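Local coordinates for Lin1840 protein (Listeria innocua serovar 6a, PDB 4ZO7) that hydrolyses beta-glucosides and binds gentiobiose as a family 3 glycoside hydrolase, releasing terminal, non-reducing beta-D-glucose, at the alpha-D-glucopyranose and beta-D-glucopyranose site. Coordinates in Å, arbitrary orientation; residue numbers count along the deposited sequence, not the author numbering.

The alpha-D-glucopyranose and beta-D-glucopyranose site. Residues 379, 595-597, 600, 710-711. With GLC (alpha-D-glucopyranose), chain B; BGC (beta-D-glucopyranose), chain C.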
ATOM      1  N   GLU A 379       9.210  17.564  21.348  1.00 13.30           N
ATOM      2  CA  GLU A 379       8.562  17.885  22.624  1.00 13.08           C
ATOM      3  C   GLU A 379       9.517  18.713  23.442  1.00 14.35           C
ATOM      4  O   GLU A 379      10.732  18.449  23.420  1.00 14.49           O
ATOM      5  CB  GLU A 379       8.249  16.648  23.451  1.00 13.49           C
ATOM      6  CG  GLU A 379       7.367  15.642  22.759  1.00 15.80           C
ATOM      7  CD  GLU A 379       5.944  16.182  22.510  1.00 17.83           C
ATOM      8  OE1 GLU A 379       5.546  17.253  23.077  1.00 18.74           O
ATOM      9  OE2 GLU A 379       5.220  15.552  21.712  1.00 20.99           O
ATOM     10  N   PHE A 595       1.071  10.904  14.363  1.00  8.90           N
ATOM     11  CA  PHE A 595       1.489  11.433  15.671  1.00 10.58           C
ATOM     12  C   PHE A 595       2.171  12.804  15.583  1.00 11.69           C
ATOM     13  O   PHE A 595       1.981  13.609  16.460  1.00 12.64           O
ATOM     14  CB  PHE A 595       2.419  10.460  16.396  1.00 10.83           C
ATOM     15  CG  PHE A 595       2.585  10.765  17.857  1.00  9.52           C
ATOM     16  CD1 PHE A 595       1.524  10.624  18.717  1.00  9.20           C
ATOM     17  CD2 PHE A 595       3.828  11.172  18.374  1.00 11.04           C
ATOM     18  CE1 PHE A 595       1.654  10.920  20.074  1.00 10.52           C
ATOM     19  CE2 PHE A 595       3.957  11.471  19.739  1.00 11.35           C
ATOM     20  CZ  PHE A 595       2.863  11.328  20.589  1.00 11.25           C
ATOM     21  N   TYR A 596       2.997  13.026  14.542  1.00 14.00           N
ATOM     22  CA  TYR A 596       3.573  14.354  14.221  1.00 10.15           C
ATOM     23  C   TYR A 596       3.442  14.551  12.704  1.00  9.28           C
ATOM     24  O   TYR A 596       3.670  13.631  11.928  1.00  8.22           O
ATOM     25  CB  TYR A 596       5.034  14.395  14.594  1.00  9.67           C
ATOM     26  CG  TYR A 596       5.361  14.245  16.081  1.00 11.11           C
ATOM     27  CD1 TYR A 596       4.873  15.129  17.034  1.00 13.58           C
ATOM     28  CD2 TYR A 596       6.237  13.291  16.506  1.00 11.50           C
ATOM     29  CE1 TYR A 596       5.196  14.995  18.392  1.00 12.98           C
ATOM     30  CE2 TYR A 596       6.569  13.165  17.845  1.00 13.54           C
ATOM     31  CZ  TYR A 596       6.056  14.005  18.762  1.00 12.55           C
ATOM     32  OH  TYR A 596       6.476  13.851  20.064  1.00 14.78           O
ATOM     33  N   PRO A 597       2.951  15.689  12.280  1.00  9.00           N
ATOM     34  CA  PRO A 597       2.743  15.935  10.875  1.00  9.17           C
ATOM     35  C   PRO A 597       3.936  16.563  10.151  1.00  9.32           C
ATOM     36  O   PRO A 597       4.851  17.029  10.794  1.00  9.87           O
ATOM     37  CB  PRO A 597       1.560  16.877  10.903  1.00  9.94           C
ATOM     38  CG  PRO A 597       1.839  17.725  12.091  1.00 11.44           C
ATOM     39  CD  PRO A 597       2.296  16.703  13.114  1.00 10.61           C
ATOM     40  N   TYR A 600       6.413  20.037  10.929  1.00 11.77           N
ATOM     41  CA  TYR A 600       6.301  20.293  12.368  1.00 11.38           C
ATOM     42  C   TYR A 600       7.625  20.228  13.049  1.00 11.68           C
ATOM     43  O   TYR A 600       8.352  19.257  12.938  1.00 11.04           O
ATOM     44  CB  TYR A 600       5.384  19.262  13.012  1.00 11.28           C
ATOM     45  CG  TYR A 600       5.447  19.219  14.527  1.00 12.38           C
ATOM     46  CD1 TYR A 600       4.725  20.120  15.316  1.00 12.72           C
ATOM     47  CD2 TYR A 600       6.210  18.257  15.187  1.00 13.73           C
ATOM     48  CE1 TYR A 600       4.789  20.055  16.720  1.00 11.28           C
ATOM     49  CE2 TYR A 600       6.276  18.192  16.588  1.00 12.71           C
ATOM     50  CZ  TYR A 600       5.561  19.090  17.331  1.00 11.86           C
ATOM     51  OH  TYR A 600       5.646  19.015  18.707  1.00 11.60           O
ATOM     52  N   GLU A 710      -0.052  21.970   9.600  1.00 14.00           N
ATOM     53  CA  GLU A 710      -1.242  22.075  10.436  1.00 17.02           C
ATOM     54  C   GLU A 710      -1.398  23.464  11.110  1.00 18.50           C
ATOM     55  O   GLU A 710      -2.495  23.853  11.435  1.00 21.31           O
ATOM     56  CB  GLU A 710      -1.205  20.976  11.482  1.00 17.83           C
ATOM     57  CG  GLU A 710      -1.543  19.616  10.910  1.00 18.42           C
ATOM     58  CD  GLU A 710      -2.940  19.555  10.296  1.00 22.80           C
ATOM     59  OE1 GLU A 710      -3.872  20.129  10.907  1.00 22.46           O
ATOM     60  OE2 GLU A 710      -3.108  18.952   9.188  1.00 24.12           O
ATOM     61  N   ASP A 711      -0.308  24.181  11.304  1.00 16.49           N
ATOM     62  CA  ASP A 711      -0.305  25.512  11.962  1.00 15.85           C
ATOM     63  C   ASP A 711      -0.218  26.604  10.885  1.00 14.65           C
ATOM     64  O   ASP A 711       0.867  27.082  10.538  1.00 15.58           O
ATOM     65  CB  ASP A 711       0.880  25.603  12.913  1.00 16.74           C
ATOM     66  CG  ASP A 711       0.927  24.416  13.887  1.00 22.76           C
ATOM     67  OD1 ASP A 711       0.136  24.400  14.815  1.00 19.70           O
ATOM     68  OD2 ASP A 711       1.715  23.456  13.704  1.00 25.09           O
TER
HETATM   69  C1  GLC B   1      -2.133  19.331  15.502  1.00 25.41           C
HETATM   70  C2  GLC B   1      -2.292  20.765  15.968  1.00 27.27           C
HETATM   71  C3  GLC B   1      -1.066  21.576  15.560  1.00 26.78           C
HETATM   72  C4  GLC B   1       0.223  20.904  16.101  1.00 27.24           C
HETATM   73  C5  GLC B   1       0.344  19.436  15.628  1.00 24.88           C
HETATM   74  C6  GLC B   1       1.456  18.725  16.353  1.00 24.35           C
HETATM   75  O1  GLC B   1      -2.092  19.325  14.033  1.00 23.26           O
HETATM   76  O2  GLC B   1      -3.471  21.370  15.384  1.00 24.74           O
HETATM   77  O3  GLC B   1      -1.160  22.847  16.172  1.00 27.58           O
HETATM   78  O4  GLC B   1       1.377  21.691  15.754  1.00 27.27           O
HETATM   79  O5  GLC B   1      -0.904  18.728  16.076  1.00 27.18           O
HETATM   80  O6  GLC B   1       1.214  18.880  17.765  1.00 27.69           O
HETATM   81  C2  BGC C   2       2.093  18.379  19.973  1.00 28.14           C
HETATM   82  C3  BGC C   2       2.836  17.284  20.797  1.00 27.60           C
HETATM   83  C4  BGC C   2       1.964  16.060  20.899  1.00 25.60           C
HETATM   84  C5  BGC C   2       1.443  15.600  19.502  1.00 25.80           C
HETATM   85  C6  BGC C   2       0.381  14.579  19.719  1.00 22.76           C
HETATM   86  C1  BGC C   2       1.795  17.839  18.553  1.00 26.75           C
HETATM   87  O2  BGC C   2       2.845  19.627  19.901  1.00 23.82           O
HETATM   88  O3  BGC C   2       3.170  17.711  22.168  1.00 34.35           O
HETATM   89  O4  BGC C   2       2.739  15.026  21.482  1.00 25.21           O
HETATM   90  O5  BGC C   2       0.862  16.737  18.674  1.00 27.40           O
HETATM   91  O6  BGC C   2       0.187  14.031  18.410  1.00 18.58           O
HETATM   92  O   HOH W   1      -4.774  21.502  13.077  1.00 27.26           O
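A gentiobiose molecule lies in a groove made by loops 595-600 and 710-711 and strand 376-380; its beta-glucose, BGC, is joined through C1 to O6 of the reducing-end GLC. Glu379 grips the far end of BGC. From CB, chi1 of -58° sets CG anti to the carbonyl carbon, beside the backbone N, and chi2 of -66° bends the chain so that CD arrives next to C3 of the sugar. The carboxylate then spans two neighbouring hydroxyls. Glu379 OE1 takes the BGC O3 hydroxyl on its syn lone pair at 2.6 Å, and Glu379 OE2 takes BGC O4, also syn, at 2.5 Å. The anti lone pair is used as well: the Tyr596 phenol OH donates to Glu379 OE2 at 2.7 Å, so Tyr596 and BGC O4 both donate to this oxygen, and the tyrosine helps set the carboxylate's rotation. Sharing its charge among these donors would probably keep Glu379 ionised.

Beside O4, on the exocyclic C6 arm of BGC, the O6 hydroxyl sits over the rim of one Phe595 ring face and donates a hydrogen bond, in the carbonyl plane, to the backbone O of Phe595, 2.7 Å away with a C=O...O angle of 138°. Tyr600, its CG anti to the backbone N, runs alongside the linkage: ring atom CE1 packs on GLC C6 at 3.6 Å, while the phenol OH accepts from BGC O2 at 3.1 Å.

GLC is clasped by Asp711, whose two oxygens both use syn lone pairs. Asp711 OD1 receives GLC O3 at a short 2.4 Å and Asp711 OD2 receives GLC O4 at 2.7 Å. The CB and CG methylenes of Glu710 pass beside the anomeric O1, and its OE1 reaches GLC O2 through a water.

Glu710 and Asp711, just before strand 712-720, are probably part of the C-terminal fibronectin III-like region; with the catalytic nucleophile, engineered to alanine here, not among these contacts, this is probably a secondary sugar-binding site that holds gentiobiose away from the reaction centre.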